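Local coordinates for peptidoglycan-recognition protein-SD (Drosophila melanogaster, PDB 2RKQ), which binds bacterial peptidoglycan as a secreted sensor of innate immunity and activates the Toll pathway in response to Gram-positive bacteria, at residues M22-T34 with A130-V144. Residues are numbered along the deposited sequence; the frame is centred on the assembly and turned at random.
Sequences MVTPLPRAVIAHT and AQLVEGYKLLGHRQV. Unlike the reference sequence in segment 22-34: V23 (reference Glu).
P27 O is gripped twice: K137 N donates to it in the carbonyl plane at 3.0 Å, and a water that bridges to G135 O donates a second hydrogen bond. From here strands 28-33 and 136-140 run parallel, the axes of these short segments 21° apart. A29 N donates to K137 O and A29 O accepts from L139 N; I31 likewise donates to L139 O and accepts from H141 N. Before the corner at P27, L26 pairs with L132, its N bonding Q131 O at 2.8 Å and its O receiving V133 N. L132 CG lies anti to the backbone N (chi1 -175°), which brings CD1 to 3.3 Å from L26 O and sets CD2 over one face of the Y136 ring, offset toward its rim. An alanine in place of L132 would probably open a gap beside A29 CB and leave that ring freer to shift. Further along, L138 CD1 meets I31 CG1 at 3.7 Å, while V30 CG1 packs on V144 CG2. At the end A32 CB sits 3.4 Å from H141 ND1, which bonds S149; H141 NE2 bonds F89 O. This parallel pairing makes 136-140 an edge strand of the amidase-type domain's mixed sheet; strand 97-102 flanks 26-33 opposite, and helix 113-128 covers A29, L132 and Y136 through L123.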
# COMPACT_ATOMS: atom_id res chain seq x y z
N MET A 22 14.34 6.99 1.99
CA MET A 22 13.48 8.17 1.94
C MET A 22 13.48 8.83 3.30
O MET A 22 13.64 8.15 4.31
CB MET A 22 12.04 7.81 1.61
CG MET A 22 11.85 7.18 0.28
SD MET A 22 10.11 7.22 -0.18
CE MET A 22 9.31 6.13 0.98
N VAL A 23 13.26 10.14 3.30
CA VAL A 23 13.21 10.93 4.52
C VAL A 23 11.78 10.91 5.04
O VAL A 23 10.87 11.27 4.31
CB VAL A 23 13.66 12.38 4.21
CG1 VAL A 23 13.38 13.32 5.39
CG2 VAL A 23 15.14 12.40 3.81
N THR A 24 11.58 10.44 6.27
CA THR A 24 10.27 10.45 6.92
C THR A 24 10.23 11.68 7.85
O THR A 24 11.28 12.11 8.34
CB THR A 24 10.03 9.19 7.77
OG1 THR A 24 11.09 9.08 8.73
CG2 THR A 24 9.97 7.94 6.91
N PRO A 25 9.03 12.22 8.13
CA PRO A 25 7.72 11.79 7.64
C PRO A 25 7.54 12.09 6.17
O PRO A 25 8.04 13.09 5.65
CB PRO A 25 6.75 12.61 8.50
CG PRO A 25 7.52 13.82 8.87
CD PRO A 25 8.93 13.37 9.06
N LEU A 26 6.83 11.19 5.48
CA LEU A 26 6.65 11.30 4.05
C LEU A 26 5.54 12.27 3.70
O LEU A 26 4.53 12.29 4.39
CB LEU A 26 6.32 9.93 3.47
CG LEU A 26 7.36 8.86 3.75
CD1 LEU A 26 6.80 7.48 3.47
CD2 LEU A 26 8.64 9.11 2.95
N PRO A 27 5.75 13.10 2.66
CA PRO A 27 4.70 14.05 2.30
C PRO A 27 3.44 13.50 1.66
O PRO A 27 2.44 14.21 1.63
CB PRO A 27 5.40 15.03 1.36
CG PRO A 27 6.79 14.58 1.21
CD PRO A 27 7.00 13.30 1.91
N ARG A 28 3.48 12.26 1.15
CA ARG A 28 2.36 11.72 0.37
C ARG A 28 2.04 10.30 0.75
O ARG A 28 2.94 9.55 1.15
CB ARG A 28 2.68 11.73 -1.13
CG ARG A 28 3.35 12.98 -1.61
CD ARG A 28 3.28 13.09 -3.11
NE ARG A 28 4.03 12.05 -3.82
CZ ARG A 28 4.58 12.26 -5.02
NH1 ARG A 28 4.48 13.45 -5.61
NH2 ARG A 28 5.25 11.29 -5.63
N ALA A 29 0.77 9.94 0.63
CA ALA A 29 0.32 8.54 0.72
C ALA A 29 -0.37 8.20 -0.58
O ALA A 29 -1.14 9.00 -1.10
CB ALA A 29 -0.63 8.35 1.89
N VAL A 30 -0.06 7.02 -1.12
CA VAL A 30 -0.57 6.60 -2.41
C VAL A 30 -1.34 5.31 -2.22
O VAL A 30 -0.81 4.36 -1.67
CB VAL A 30 0.57 6.40 -3.45
CG1 VAL A 30 0.02 5.83 -4.75
CG2 VAL A 30 1.23 7.74 -3.74
N ILE A 31 -2.60 5.28 -2.66
CA ILE A 31 -3.44 4.11 -2.52
C ILE A 31 -3.49 3.33 -3.82
O ILE A 31 -3.87 3.87 -4.88
CB ILE A 31 -4.87 4.49 -2.09
CG1 ILE A 31 -4.86 5.40 -0.85
CG2 ILE A 31 -5.72 3.23 -1.86
CD1 ILE A 31 -4.16 4.78 0.37
N ALA A 32 -3.13 2.06 -3.72
CA ALA A 32 -3.13 1.13 -4.84
C ALA A 32 -4.02 -0.07 -4.57
O ALA A 32 -4.48 -0.27 -3.45
CB ALA A 32 -1.70 0.65 -5.12
N HIS A 33 -4.31 -0.83 -5.62
CA HIS A 33 -4.76 -2.21 -5.44
C HIS A 33 -3.74 -3.14 -6.07
O HIS A 33 -2.92 -2.71 -6.89
CB HIS A 33 -6.21 -2.46 -5.91
CG HIS A 33 -6.43 -2.49 -7.40
ND1 HIS A 33 -5.50 -2.15 -8.36
CD2 HIS A 33 -7.56 -2.81 -8.08
CE1 HIS A 33 -6.04 -2.29 -9.56
NE2 HIS A 33 -7.29 -2.68 -9.42
N THR A 34 -3.77 -4.39 -5.66
CA THR A 34 -2.82 -5.36 -6.22
C THR A 34 -3.29 -5.88 -7.56
O THR A 34 -2.48 -6.41 -8.34
CB THR A 34 -2.58 -6.53 -5.28
OG1 THR A 34 -3.81 -7.21 -5.04
CG2 THR A 34 -2.01 -6.05 -3.98
N ALA A 130 4.95 9.52 12.86
CA ALA A 130 5.89 10.32 12.06
C ALA A 130 6.37 9.60 10.79
O ALA A 130 7.47 9.86 10.31
CB ALA A 130 7.10 10.76 12.90
N GLN A 131 5.55 8.68 10.28
CA GLN A 131 5.87 8.03 9.00
C GLN A 131 5.33 8.87 7.85
O GLN A 131 5.87 8.87 6.75
CB GLN A 131 5.27 6.63 8.93
CG GLN A 131 5.87 5.69 9.96
CD GLN A 131 5.22 4.33 9.99
OE1 GLN A 131 5.59 3.48 10.80
NE2 GLN A 131 4.24 4.12 9.12
N LEU A 132 4.26 9.61 8.16
CA LEU A 132 3.54 10.41 7.18
C LEU A 132 3.32 11.79 7.79
O LEU A 132 2.98 11.89 8.96
CB LEU A 132 2.21 9.72 6.91
CG LEU A 132 1.28 10.26 5.82
CD1 LEU A 132 1.90 10.25 4.42
CD2 LEU A 132 -0.02 9.47 5.85
N VAL A 133 3.53 12.84 7.01
CA VAL A 133 3.30 14.17 7.53
C VAL A 133 1.82 14.37 7.82
O VAL A 133 0.97 13.72 7.20
CB VAL A 133 3.76 15.29 6.56
CG1 VAL A 133 5.23 15.14 6.21
CG2 VAL A 133 2.93 15.30 5.32
N GLU A 134 1.51 15.27 8.76
CA GLU A 134 0.12 15.52 9.06
C GLU A 134 -0.61 16.12 7.86
O GLU A 134 -1.71 15.68 7.52
CB GLU A 134 -0.01 16.43 10.28
CG GLU A 134 -1.46 16.58 10.74
CD GLU A 134 -1.65 17.64 11.79
OE1 GLU A 134 -0.98 18.69 11.71
OE2 GLU A 134 -2.51 17.41 12.67
N GLY A 135 0.02 17.10 7.20
CA GLY A 135 -0.59 17.74 6.03
C GLY A 135 -0.25 16.96 4.78
O GLY A 135 0.31 17.52 3.84
N TYR A 136 -0.55 15.67 4.79
CA TYR A 136 -0.16 14.82 3.66
C TYR A 136 -1.03 15.02 2.44
O TYR A 136 -2.15 15.53 2.54
CB TYR A 136 -0.09 13.33 4.05
CG TYR A 136 -1.38 12.70 4.54
CD1 TYR A 136 -2.23 12.02 3.64
CD2 TYR A 136 -1.71 12.70 5.88
CE1 TYR A 136 -3.39 11.41 4.07
CE2 TYR A 136 -2.88 12.06 6.34
CZ TYR A 136 -3.71 11.43 5.42
OH TYR A 136 -4.87 10.80 5.85
N LYS A 137 -0.50 14.65 1.28
CA LYS A 137 -1.32 14.54 0.09
C LYS A 137 -1.69 13.09 -0.07
O LYS A 137 -0.81 12.23 -0.08
CB LYS A 137 -0.52 14.97 -1.15
CG LYS A 137 0.03 16.38 -1.07
CD LYS A 137 -1.08 17.40 -0.86
CE LYS A 137 -0.46 18.81 -0.91
NZ LYS A 137 -1.39 19.86 -0.40
N LEU A 138 -2.99 12.82 -0.16
CA LEU A 138 -3.45 11.48 -0.43
C LEU A 138 -3.74 11.36 -1.91
O LEU A 138 -4.50 12.17 -2.47
CB LEU A 138 -4.72 11.18 0.37
CG LEU A 138 -5.34 9.80 0.14
CD1 LEU A 138 -4.54 8.72 0.83
CD2 LEU A 138 -6.77 9.84 0.66
N LEU A 139 -3.17 10.34 -2.55
CA LEU A 139 -3.29 10.18 -3.99
C LEU A 139 -3.68 8.76 -4.35
O LEU A 139 -3.29 7.83 -3.66
CB LEU A 139 -1.96 10.46 -4.67
CG LEU A 139 -1.45 11.88 -4.43
CD1 LEU A 139 0.01 11.98 -4.86
CD2 LEU A 139 -2.28 12.88 -5.20
N GLY A 140 -4.43 8.59 -5.42
CA GLY A 140 -4.56 7.24 -5.96
C GLY A 140 -3.35 6.90 -6.79
O GLY A 140 -2.69 7.78 -7.35
N HIS A 141 -3.07 5.60 -6.90
CA HIS A 141 -1.96 5.10 -7.71
C HIS A 141 -2.02 5.68 -9.13
O HIS A 141 -1.00 6.09 -9.69
CB HIS A 141 -2.08 3.58 -7.69
CG HIS A 141 -0.84 2.85 -8.11
ND1 HIS A 141 -0.84 1.48 -8.26
CD2 HIS A 141 0.40 3.27 -8.42
CE1 HIS A 141 0.37 1.09 -8.65
NE2 HIS A 141 1.13 2.16 -8.76
N ARG A 142 -3.23 5.76 -9.69
CA ARG A 142 -3.41 6.28 -11.05
C ARG A 142 -2.98 7.74 -11.20
O ARG A 142 -2.80 8.22 -12.33
CB ARG A 142 -4.87 6.15 -11.47
CG ARG A 142 -5.86 6.85 -10.56
CD ARG A 142 -7.27 6.80 -11.14
NE ARG A 142 -7.75 5.43 -11.24
CZ ARG A 142 -8.94 5.10 -11.71
NH1 ARG A 142 -9.77 6.06 -12.11
NH2 ARG A 142 -9.30 3.83 -11.78
N GLN A 143 -2.87 8.47 -10.10
CA GLN A 143 -2.44 9.87 -10.18
C GLN A 143 -0.92 9.99 -10.27
O GLN A 143 -0.41 11.07 -10.60
CB GLN A 143 -2.96 10.67 -9.00
CG GLN A 143 -4.48 10.65 -8.90
CD GLN A 143 -4.97 11.41 -7.71
OE1 GLN A 143 -5.37 10.81 -6.69
NE2 GLN A 143 -4.96 12.73 -7.82
N VAL A 144 -0.20 8.90 -10.00
CA VAL A 144 1.25 8.92 -9.99
C VAL A 144 1.89 7.90 -10.94
O VAL A 144 3.12 7.88 -11.10
CB VAL A 144 1.82 8.70 -8.58
CG1 VAL A 144 1.29 9.76 -7.62
CG2 VAL A 144 1.50 7.30 -8.05
O HOH W 1 10.06 10.34 10.97
O HOH W 2 2.38 16.96 1.93